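Local atomic coordinates of Lmo1340 protein (PDB entry 4NLM), a protein that is of unknown function but has a YqgU-like beta-propeller fold and is probably a surface lipoprotein of Listeria monocytogenes. Residues A[40-45]-A[59-64]; A[116-121]-A[147-152]; A[271-276]-A[287-292]; A[342-347]-A[353-358]. All coordinates share one frame; numbering follows the deposited sequence. Where two conformers were deposited one is given.

Contact 1: A[40-45]-A[59-64]; sequences VQIKTK and VLLQTK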
# COMPACT_ATOMS: atom_id res chain seq x y z
N VAL A 40 8.40 -18.90 11.35
CA VAL A 40 7.64 -20.15 11.34
C VAL A 40 7.79 -20.77 9.96
O VAL A 40 7.93 -20.06 8.98
CB VAL A 40 6.14 -19.98 11.62
CG1 VAL A 40 5.93 -19.52 13.04
CG2 VAL A 40 5.47 -19.07 10.60
N GLN A 41 7.75 -22.10 9.91
CA GLN A 41 7.81 -22.84 8.66
C GLN A 41 6.41 -23.06 8.12
O GLN A 41 5.52 -23.46 8.86
CB GLN A 41 8.47 -24.21 8.84
CG GLN A 41 9.99 -24.21 9.01
CD GLN A 41 10.58 -25.60 8.91
OE1 GLN A 41 9.90 -26.56 8.56
NE2 GLN A 41 11.87 -25.72 9.22
N ILE A 42 6.22 -22.76 6.85
CA ILE A 42 4.94 -23.03 6.20
C ILE A 42 5.30 -23.59 4.83
O ILE A 42 6.17 -23.05 4.12
CB ILE A 42 4.07 -21.77 6.04
CG1 ILE A 42 3.85 -21.12 7.39
CG2 ILE A 42 2.73 -22.14 5.41
CD1 ILE A 42 3.03 -19.84 7.33
N LYS A 43 4.60 -24.65 4.44
CA LYS A 43 4.76 -25.26 3.12
C LYS A 43 4.56 -24.19 2.06
O LYS A 43 3.65 -23.36 2.14
CB LYS A 43 3.75 -26.39 2.90
CG LYS A 43 3.95 -27.58 3.82
CD LYS A 43 2.91 -28.67 3.58
CE LYS A 43 3.14 -29.85 4.50
NZ LYS A 43 2.07 -30.88 4.38
N THR A 44 5.41 -24.23 1.05
CA THR A 44 5.40 -23.21 0.02
C THR A 44 4.06 -22.94 -0.65
O THR A 44 3.65 -21.78 -0.75
CB THR A 44 6.44 -23.58 -1.05
OG1 THR A 44 7.66 -23.94 -0.40
CG2 THR A 44 6.69 -22.40 -1.99
N LYS A 45 3.37 -23.99 -1.07
CA LYS A 45 2.10 -23.83 -1.77
C LYS A 45 0.95 -23.44 -0.84
O LYS A 45 -0.06 -22.89 -1.28
CB LYS A 45 1.78 -25.09 -2.57
CG LYS A 45 2.71 -25.28 -3.77
CD LYS A 45 2.73 -24.01 -4.61
CE LYS A 45 3.80 -24.06 -5.69
NZ LYS A 45 3.87 -22.76 -6.43
N VAL A 59 1.52 -9.85 12.72
CA VAL A 59 1.19 -9.65 11.33
C VAL A 59 -0.06 -10.46 10.98
O VAL A 59 -0.44 -11.37 11.70
CB VAL A 59 2.34 -10.04 10.39
CG1 VAL A 59 3.54 -9.18 10.71
CG2 VAL A 59 2.64 -11.55 10.44
N LEU A 60 -0.68 -10.06 9.87
CA LEU A 60 -1.78 -10.81 9.27
C LEU A 60 -1.24 -11.82 8.25
O LEU A 60 -0.66 -11.42 7.28
CB LEU A 60 -2.77 -9.84 8.61
CG LEU A 60 -3.98 -10.47 7.94
CD1 LEU A 60 -4.78 -11.28 8.91
CD2 LEU A 60 -4.83 -9.42 7.25
N LEU A 61 -1.44 -13.08 8.59
CA LEU A 61 -0.96 -14.22 7.79
C LEU A 61 -2.10 -14.85 7.03
O LEU A 61 -3.12 -15.20 7.59
CB LEU A 61 -0.36 -15.25 8.76
CG LEU A 61 0.10 -16.55 8.15
CD1 LEU A 61 1.20 -16.39 7.10
CD2 LEU A 61 0.52 -17.54 9.22
N GLN A 62 -1.87 -15.05 5.73
CA GLN A 62 -2.83 -15.69 4.82
C GLN A 62 -2.23 -16.98 4.28
O GLN A 62 -1.15 -16.99 3.69
CB GLN A 62 -3.15 -14.74 3.68
CG GLN A 62 -4.22 -15.27 2.72
CD GLN A 62 -4.41 -14.36 1.55
OE1 GLN A 62 -4.19 -13.15 1.65
NE2 GLN A 62 -4.87 -14.92 0.43
N THR A 63 -2.96 -18.07 4.51
CA THR A 63 -2.57 -19.40 4.03
C THR A 63 -3.82 -20.03 3.41
O THR A 63 -4.94 -19.54 3.58
CB THR A 63 -2.08 -20.29 5.17
OG1 THR A 63 -3.09 -20.44 6.18
CG2 THR A 63 -0.80 -19.76 5.81
N LYS A 64 -3.62 -21.12 2.68
CA LYS A 64 -4.73 -21.81 2.02
C LYS A 64 -4.48 -23.30 1.97
O LYS A 64 -3.37 -23.76 1.61
CB LYS A 64 -4.94 -21.30 0.58
CG LYS A 64 -6.15 -21.90 -0.11
CD LYS A 64 -6.38 -21.31 -1.49
CE LYS A 64 -7.54 -22.00 -2.18
NZ LYS A 64 -7.67 -21.57 -3.60
O HOH W 1 -2.78 -23.68 -1.30
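The far methyl of I42 is set between the two branches of L61, with I42 CD1 3.9 Å from both L61 CD1 and L61 CD2. The two side chains reach toward each other tip to tip, and the ethyl branch of I42 can span the gap because it is fully extended (chi2 178°). L61 comes to meet it with CG anti to the backbone N (chi1 176°), which carries both methyls off the strand. T63 takes part through its methyl alone, T63 CG2 lying 4.1 Å from I42 CD1; a residue with one apolar and one polar branch suits a place at the margin of a greasy patch. Further along, the link becomes polar: a water donates to both K45 O, at 2.8 Å, and K64 O, at 3.0 Å. Two carbonyls cannot bond to each other, so the water supplies the protons, while both lysine chains lead away from the contact.

In the next shell F47, at the start of strand 47-55, packs on both I42 and L61, and I356 backs I42 from the C-terminal strand. The segments are not paired as strands; side chains and the water join them. Apolar packing of this kind between the sheets of adjacent blades is typical of a beta-propeller, here where the N-terminal segment lies against the blade formed by strands 47-55 to 81-87.

Contact 2: A[116-121]-A[147-152]; sequences MRIIAL and EKIMFV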
# COMPACT_ATOMS: atom_id res chain seq x y z
N MSE A 116 -17.82 -7.50 -0.83
CA MSE A 116 -16.85 -6.74 -0.03
C MSE A 116 -17.35 -6.85 1.38
O MSE A 116 -18.49 -6.48 1.66
CB MSE A 116 -16.77 -5.28 -0.37
CG MSE A 116 -16.43 -4.85 -1.75
SE MSE A 116 -16.83 -2.90 -1.90
CE MSE A 116 -16.29 -3.14 -3.77
N ARG A 117 -16.51 -7.38 2.26
CA ARG A 117 -16.82 -7.51 3.67
C ARG A 117 -15.83 -6.78 4.55
O ARG A 117 -14.62 -6.78 4.25
CB ARG A 117 -16.76 -8.97 4.12
CG ARG A 117 -17.79 -9.87 3.51
CD ARG A 117 -17.64 -11.28 4.05
NE ARG A 117 -18.66 -12.17 3.52
CZ ARG A 117 -18.52 -12.89 2.41
NH1 ARG A 117 -19.51 -13.69 2.01
NH2 ARG A 117 -17.40 -12.81 1.70
N ILE A 118 -16.33 -6.19 5.64
CA ILE A 118 -15.47 -5.62 6.66
C ILE A 118 -15.54 -6.60 7.83
O ILE A 118 -16.63 -6.92 8.31
CB ILE A 118 -15.94 -4.24 7.12
CG1 ILE A 118 -16.09 -3.30 5.92
CG2 ILE A 118 -15.00 -3.68 8.19
CD1 ILE A 118 -14.85 -3.10 5.09
N ILE A 119 -14.38 -7.08 8.27
CA ILE A 119 -14.28 -8.08 9.31
C ILE A 119 -13.51 -7.54 10.49
O ILE A 119 -12.42 -6.99 10.31
CB ILE A 119 -13.55 -9.30 8.77
CG1 ILE A 119 -14.38 -9.91 7.62
CG2 ILE A 119 -13.30 -10.35 9.85
CD1 ILE A 119 -13.64 -10.83 6.69
N ALA A 120 -14.05 -7.69 11.69
CA ALA A 120 -13.36 -7.22 12.89
C ALA A 120 -12.20 -8.13 13.24
O ALA A 120 -12.36 -9.34 13.32
CB ALA A 120 -14.31 -7.10 14.07
N LEU A 121 -11.04 -7.53 13.48
CA LEU A 121 -9.88 -8.33 13.84
C LEU A 121 -9.99 -9.01 15.19
O LEU A 121 -9.43 -10.10 15.37
CB LEU A 121 -8.63 -7.45 13.82
CG LEU A 121 -8.15 -7.12 12.40
CD1 LEU A 121 -7.24 -5.91 12.40
CD2 LEU A 121 -7.46 -8.35 11.83
N GLU A 147 -14.61 4.76 8.45
CA GLU A 147 -15.88 4.21 8.07
C GLU A 147 -16.03 4.26 6.53
O GLU A 147 -16.97 3.68 5.95
CB GLU A 147 -16.99 5.01 8.73
CG GLU A 147 -17.10 4.82 10.26
CD GLU A 147 -16.09 5.59 11.13
OE1 GLU A 147 -15.47 6.57 10.68
OE2 GLU A 147 -15.94 5.23 12.33
N LYS A 148 -15.16 5.02 5.86
CA LYS A 148 -15.28 5.24 4.43
C LYS A 148 -14.18 4.54 3.62
O LYS A 148 -12.99 4.70 3.92
CB LYS A 148 -15.13 6.71 4.10
CG LYS A 148 -16.15 7.59 4.77
CD LYS A 148 -15.98 9.03 4.34
CE LYS A 148 -16.80 9.92 5.26
NZ LYS A 148 -16.80 11.32 4.77
N ILE A 149 -14.60 3.78 2.60
CA ILE A 149 -13.69 3.14 1.68
C ILE A 149 -14.10 3.55 0.29
O ILE A 149 -15.24 3.30 -0.16
CB ILE A 149 -13.69 1.61 1.83
CG1 ILE A 149 -13.31 1.20 3.25
CG2 ILE A 149 -12.71 0.97 0.86
CD1 ILE A 149 -13.41 -0.29 3.50
N MSE A 150 -13.18 4.19 -0.41
CA MSE A 150 -13.41 4.58 -1.78
C MSE A 150 -12.80 3.50 -2.67
O MSE A 150 -11.79 2.90 -2.33
CB MSE A 150 -12.74 5.93 -2.00
CG MSE A 150 -12.61 6.44 -3.43
SE MSE A 150 -12.03 8.31 -3.32
CE MSE A 150 -10.16 8.13 -2.70
N PHE A 151 -13.39 3.25 -3.83
CA PHE A 151 -12.86 2.26 -4.73
C PHE A 151 -13.13 2.59 -6.17
O PHE A 151 -14.16 3.19 -6.53
CB PHE A 151 -13.32 0.85 -4.35
CG PHE A 151 -14.79 0.69 -4.23
CD1 PHE A 151 -15.52 0.29 -5.33
CD2 PHE A 151 -15.44 0.87 -3.03
CE1 PHE A 151 -16.88 0.13 -5.28
CE2 PHE A 151 -16.82 0.70 -2.96
CZ PHE A 151 -17.53 0.33 -4.08
N VAL A 152 -12.15 2.18 -6.97
CA VAL A 152 -12.18 2.32 -8.40
C VAL A 152 -12.49 0.96 -9.00
O VAL A 152 -11.75 -0.01 -8.75
CB VAL A 152 -10.83 2.84 -8.92
CG1 VAL A 152 -10.89 3.04 -10.43
CG2 VAL A 152 -10.45 4.14 -8.22
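A Met-aromatic contact between M116 and F151 joins two neighbouring blades of the beta-propeller, the sheet containing strand 114-120 and the sheet containing strand 148-155. M116 is present as selenomethionine, so selenium takes the place of the sulfur. Its terminal methyl rides over the middle of the ring: M116 CE is 3.7 Å from the centroid of F151 and 12° off the ring normal, a CH-pi contact over the face. The selenium lies over the same face but off-centre, toward the CE2 edge, with M116 SE 4.1 Å from the F151 centroid and 26° off the normal. The M116 chain is extended beyond CG, and this length lets a flexible, polarisable side chain cross between blades and lie down on the ring. F151 receives it with CG placed between the backbone N and the carbonyl carbon (chi1 54°), the flat ring offering a broad surface to a slim partner.

R130, from the outer strand 126-132 of the first blade, touches both M116 and F151, while E163 packs on F151 from its own blade, so polar chains flank this pair. Two residues on from M116 and two before F151, the interface is purely aliphatic. I118 and I149, branched and wholly apolar, suit this buried position and point their ethyl branches at each other, the methyls I118 CD1 and I149 CD1 meeting tip to tip at 3.5 Å.

Contact 3: A[271-276]-A[287-292]; sequences FVPYFD and FVPYKS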
# COMPACT_ATOMS: atom_id res chain seq x y z
N PHE A 271 11.13 4.28 -14.20
CA PHE A 271 10.90 3.19 -13.27
C PHE A 271 10.97 3.76 -11.86
O PHE A 271 11.91 4.46 -11.52
CB PHE A 271 11.98 2.10 -13.42
CG PHE A 271 11.79 0.97 -12.46
CD1 PHE A 271 10.81 0.02 -12.67
CD2 PHE A 271 12.55 0.89 -11.31
CE1 PHE A 271 10.62 -1.01 -11.79
CE2 PHE A 271 12.37 -0.14 -10.42
CZ PHE A 271 11.40 -1.09 -10.65
N VAL A 272 9.97 3.50 -11.02
CA VAL A 272 9.96 4.03 -9.66
C VAL A 272 10.18 2.88 -8.69
O VAL A 272 9.37 1.95 -8.63
CB VAL A 272 8.65 4.74 -9.35
CG1 VAL A 272 8.69 5.31 -7.94
CG2 VAL A 272 8.41 5.86 -10.35
N PRO A 273 11.26 2.91 -7.92
CA PRO A 273 11.48 1.86 -6.95
C PRO A 273 10.42 1.85 -5.85
O PRO A 273 9.69 2.85 -5.64
CB PRO A 273 12.86 2.19 -6.37
CG PRO A 273 13.52 3.00 -7.42
CD PRO A 273 12.41 3.82 -8.00
N TYR A 274 10.31 0.77 -5.11
CA TYR A 274 9.37 0.70 -4.03
C TYR A 274 9.73 1.65 -2.87
O TYR A 274 10.90 1.84 -2.53
CB TYR A 274 9.26 -0.71 -3.46
CG TYR A 274 8.59 -1.67 -4.41
CD1 TYR A 274 7.22 -1.57 -4.65
CD2 TYR A 274 9.30 -2.66 -5.08
CE1 TYR A 274 6.59 -2.43 -5.54
CE2 TYR A 274 8.69 -3.52 -5.97
CZ TYR A 274 7.34 -3.40 -6.19
OH TYR A 274 6.74 -4.26 -7.09
N PHE A 275 8.69 2.21 -2.24
CA PHE A 275 8.80 2.97 -1.02
C PHE A 275 7.77 2.44 -0.04
O PHE A 275 6.78 1.82 -0.42
CB PHE A 275 8.70 4.49 -1.24
CG PHE A 275 7.38 4.95 -1.79
CD1 PHE A 275 6.27 5.19 -0.95
CD2 PHE A 275 7.26 5.19 -3.14
CE1 PHE A 275 5.07 5.59 -1.51
CE2 PHE A 275 6.05 5.60 -3.68
CZ PHE A 275 4.97 5.82 -2.86
N ASP A 276 8.00 2.71 1.23
CA ASP A 276 7.06 2.32 2.30
C ASP A 276 5.90 3.27 2.31
O ASP A 276 6.06 4.48 2.51
CB ASP A 276 7.82 2.37 3.62
CG ASP A 276 6.95 2.27 4.85
OD1 ASP A 276 5.89 1.63 4.82
OD2 ASP A 276 7.37 2.88 5.87
N PHE A 287 13.79 2.42 -1.68
CA PHE A 287 14.94 1.95 -2.43
C PHE A 287 15.39 3.07 -3.37
O PHE A 287 14.58 3.88 -3.86
CB PHE A 287 14.64 0.63 -3.18
CG PHE A 287 14.49 -0.48 -2.24
CD1 PHE A 287 15.62 -1.11 -1.73
CD2 PHE A 287 13.25 -0.92 -1.83
CE1 PHE A 287 15.50 -2.09 -0.79
CE2 PHE A 287 13.13 -1.91 -0.91
CZ PHE A 287 14.27 -2.52 -0.40
N VAL A 288 16.70 3.09 -3.62
CA VAL A 288 17.33 4.09 -4.46
C VAL A 288 18.38 3.37 -5.32
O VAL A 288 19.16 2.62 -4.79
CB VAL A 288 18.03 5.17 -3.59
CG1 VAL A 288 18.75 6.18 -4.42
CG2 VAL A 288 17.03 5.90 -2.73
N PRO A 289 18.41 3.67 -6.62
CA PRO A 289 19.42 3.06 -7.47
C PRO A 289 20.77 3.72 -7.27
O PRO A 289 20.84 4.86 -6.88
CB PRO A 289 18.92 3.35 -8.90
CG PRO A 289 17.56 3.92 -8.74
CD PRO A 289 17.49 4.52 -7.39
N TYR A 290 21.83 3.00 -7.62
CA TYR A 290 23.17 3.54 -7.55
C TYR A 290 23.53 4.46 -8.71
O TYR A 290 24.43 5.28 -8.59
CB TYR A 290 24.20 2.43 -7.45
CG TYR A 290 24.16 1.73 -6.13
CD1 TYR A 290 24.58 2.39 -4.99
CD2 TYR A 290 23.70 0.45 -6.01
CE1 TYR A 290 24.54 1.77 -3.77
CE2 TYR A 290 23.63 -0.18 -4.78
CZ TYR A 290 24.06 0.51 -3.65
OH TYR A 290 24.05 -0.12 -2.43
N LYS A 291 22.84 4.30 -9.83
CA LYS A 291 23.13 5.13 -10.98
C LYS A 291 21.91 5.20 -11.89
O LYS A 291 21.04 4.35 -11.84
CB LYS A 291 24.34 4.61 -11.75
CG LYS A 291 24.09 3.32 -12.48
CD LYS A 291 25.30 2.77 -13.23
CE LYS A 291 24.98 1.35 -13.67
NZ LYS A 291 26.08 0.74 -14.47
N SER A 292 21.84 6.28 -12.66
CA SER A 292 20.78 6.44 -13.62
C SER A 292 21.06 5.54 -14.80
O SER A 292 22.14 5.62 -15.36
CB SER A 292 20.72 7.88 -14.08
OG SER A 292 19.67 8.03 -15.03
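The CB of F287 starts out against the loop opposite, with F287 CB 4.0 Å from P273 CB, before its side chain turns along the neighbouring peptide. CG stands beside the backbone N, anti to the carbonyl carbon (chi1 -69°), and this brings one edge of the ring round to Y274. There F287 CD2 lies 3.7 Å from Y274 O, which sits near the ring plane, and 4.3 Å from Y274 CB. Elsewhere the side chain packs on L304 of strand 302-308 and on N323, within a buried setting that suits a large apolar residue.

The same carbonyl oxygen takes the backbone proton of F287: F287 N donates to Y274 O over 3.1 Å, with an N-H...O angle of 170°, and the donor lies almost on the line of the C=O bond. T286 OG1 adds a weak bond to Y274 O. Together with the backbone bond of D276 to L285, this lays the irregular segment 271-276, part of the passage between two beta-propeller blades, along the first strand of the next blade.

P273 has no amide proton to give, and here it offers hydrocarbon instead. P273 CB rests 3.5 Å from F287 O, and P273 CG reaches the second proline, 4.3 Å from P289 CD. N323 touches P273 and F287 alike, and its side-chain oxygen, OD1, receives the amide of Y274.

Contact 4: A[342-347]-A[353-358]; sequences DKVIDT and YNLINT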
# COMPACT_ATOMS: atom_id res chain seq x y z
N ASP A 342 7.60 -11.79 3.68
CA ASP A 342 8.05 -12.92 4.46
C ASP A 342 9.35 -12.69 5.22
O ASP A 342 9.80 -13.58 5.95
CB ASP A 342 8.19 -14.16 3.55
CG ASP A 342 9.15 -13.96 2.42
OD1 ASP A 342 9.29 -12.87 1.86
OD2 ASP A 342 9.82 -14.94 2.07
N LYS A 343 9.91 -11.49 5.09
CA LYS A 343 11.10 -11.07 5.82
C LYS A 343 10.83 -9.77 6.57
O LYS A 343 9.94 -9.01 6.22
CB LYS A 343 12.32 -10.95 4.89
CG LYS A 343 12.68 -12.26 4.24
CD LYS A 343 13.94 -12.26 3.38
CE LYS A 343 14.10 -13.56 2.57
NZ LYS A 343 13.77 -14.76 3.39
N VAL A 344 11.65 -9.55 7.60
CA VAL A 344 11.59 -8.34 8.39
C VAL A 344 12.97 -7.71 8.45
O VAL A 344 13.95 -8.40 8.72
CB VAL A 344 11.11 -8.60 9.83
CG1 VAL A 344 11.20 -7.35 10.70
CG2 VAL A 344 9.69 -9.12 9.81
N ILE A 345 13.05 -6.42 8.14
CA ILE A 345 14.27 -5.66 8.30
C ILE A 345 14.16 -4.77 9.53
O ILE A 345 13.16 -4.08 9.75
CB ILE A 345 14.48 -4.73 7.10
CG1 ILE A 345 14.50 -5.52 5.79
CG2 ILE A 345 15.73 -3.87 7.31
CD1 ILE A 345 14.53 -4.65 4.56
N ASP A 346 15.19 -4.79 10.38
CA ASP A 346 15.25 -3.87 11.51
C ASP A 346 16.06 -2.66 11.01
O ASP A 346 17.26 -2.76 10.79
CB ASP A 346 15.90 -4.57 12.71
CG ASP A 346 15.96 -3.72 13.94
OD1 ASP A 346 16.06 -2.48 13.81
OD2 ASP A 346 15.94 -4.31 15.04
N THR A 347 15.38 -1.52 10.90
CA THR A 347 15.98 -0.34 10.30
C THR A 347 16.96 0.40 11.20
O THR A 347 17.68 1.29 10.73
CB THR A 347 14.90 0.62 9.76
OG1 THR A 347 14.18 -0.04 8.71
CG2 THR A 347 15.55 1.86 9.21
N TYR A 353 15.54 -10.66 9.07
CA TYR A 353 15.02 -11.88 9.67
C TYR A 353 14.01 -12.54 8.76
O TYR A 353 13.23 -11.87 8.12
CB TYR A 353 14.31 -11.56 10.96
CG TYR A 353 15.18 -10.84 11.95
CD1 TYR A 353 15.27 -9.45 11.94
CD2 TYR A 353 15.90 -11.54 12.88
CE1 TYR A 353 16.08 -8.79 12.85
CE2 TYR A 353 16.73 -10.90 13.78
CZ TYR A 353 16.81 -9.52 13.77
OH TYR A 353 17.64 -8.91 14.68
N ASN A 354 14.02 -13.85 8.73
CA ASN A 354 13.02 -14.59 8.00
C ASN A 354 11.84 -14.78 8.95
O ASN A 354 11.96 -15.35 10.02
CB ASN A 354 13.57 -15.95 7.60
CG ASN A 354 14.67 -15.86 6.57
OD1 ASN A 354 14.65 -15.01 5.70
ND2 ASN A 354 15.64 -16.76 6.66
N LEU A 355 10.70 -14.23 8.57
CA LEU A 355 9.48 -14.37 9.36
C LEU A 355 8.73 -15.66 8.96
O LEU A 355 8.23 -16.38 9.81
CB LEU A 355 8.61 -13.13 9.18
CG LEU A 355 7.26 -13.16 9.85
CD1 LEU A 355 7.40 -13.35 11.36
CD2 LEU A 355 6.54 -11.87 9.53
N ILE A 356 8.64 -15.89 7.65
CA ILE A 356 8.03 -17.10 7.12
C ILE A 356 9.11 -17.85 6.37
O ILE A 356 9.69 -17.33 5.41
CB ILE A 356 6.85 -16.83 6.14
CG1 ILE A 356 5.84 -15.83 6.74
CG2 ILE A 356 6.19 -18.14 5.74
CD1 ILE A 356 5.15 -16.29 7.99
N ASN A 357 9.40 -19.07 6.82
CA ASN A 357 10.44 -19.90 6.23
C ASN A 357 9.85 -20.91 5.30
O ASN A 357 8.88 -21.58 5.63
CB ASN A 357 11.19 -20.64 7.33
CG ASN A 357 12.08 -19.72 8.15
OD1 ASN A 357 12.86 -18.95 7.60
ND2 ASN A 357 12.00 -19.82 9.47
N THR A 358 10.46 -21.03 4.13
CA THR A 358 10.06 -22.05 3.19
C THR A 358 10.85 -23.30 3.60
O THR A 358 12.03 -23.18 3.92
CB THR A 358 10.49 -21.69 1.75
OG1 THR A 358 11.92 -21.73 1.65
CG2 THR A 358 10.01 -20.31 1.36
O HOH W 2 11.65 -15.75 4.49
O HOH W 3 17.90 -6.42 15.17
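D342 O is gripped by two successive amides, L355 N at 2.8 Å and I356 N at 3.1 Å, both approaching from the same face of the carbonyl plane. The bond from I356 is the straighter (171° at the proton against 143°). Two donors on one acceptor fit a classic beta bulge, with L355 as the extra residue (phi -87°, psi -45°), in the hairpin of strands 343-346 and 352-357. Past the bulge, V344 and Y353 form a regular antiparallel hydrogen-bonded pair: V344 N donates to Y353 O at 2.9 Å and Y353 N to V344 O at 2.8 Å.

On the K343 face, the long lysine runs beside N354 and bends at its end (chi4 -42°) to bring NZ to N354 OD1; their 2.5 Å separation is doubtfully short. On the other face V344 CG2 meets L355 CD2 at 4.2 Å, crossing obliquely. A water donates to both D346 OD2 and Y353 OH, while Y353 OH also bonds E36 and D346 OD1 turns to the amide of K348. The K343 face thus carries lysine and amide ends, the V344 face aliphatic groups and the water-bound hydroxyl of Y353, and the bulge keeps both amides bonded.

How the contacts relate
The four contacts follow one another along the chain, none nested in or crossing another. Contact 1 closes a short loop holding strand 47-55. Contact 2 spans a longer one, from the third strand of one blade to the second strand of the next. Contact 3 closes the loop leading into strand 284-289, and contact 4 folds the C-terminal hairpin. Contacts 1 and 4, far apart in sequence, touch in space: V40 O lies 2.8 Å from N357 N, making strand 40-41 a parallel neighbour of strand 352-357. N- and C-terminal strands thereby share a sheet, probably closing the propeller ring. Contacts 2 and 3 lie on opposite sides of the chain's centre.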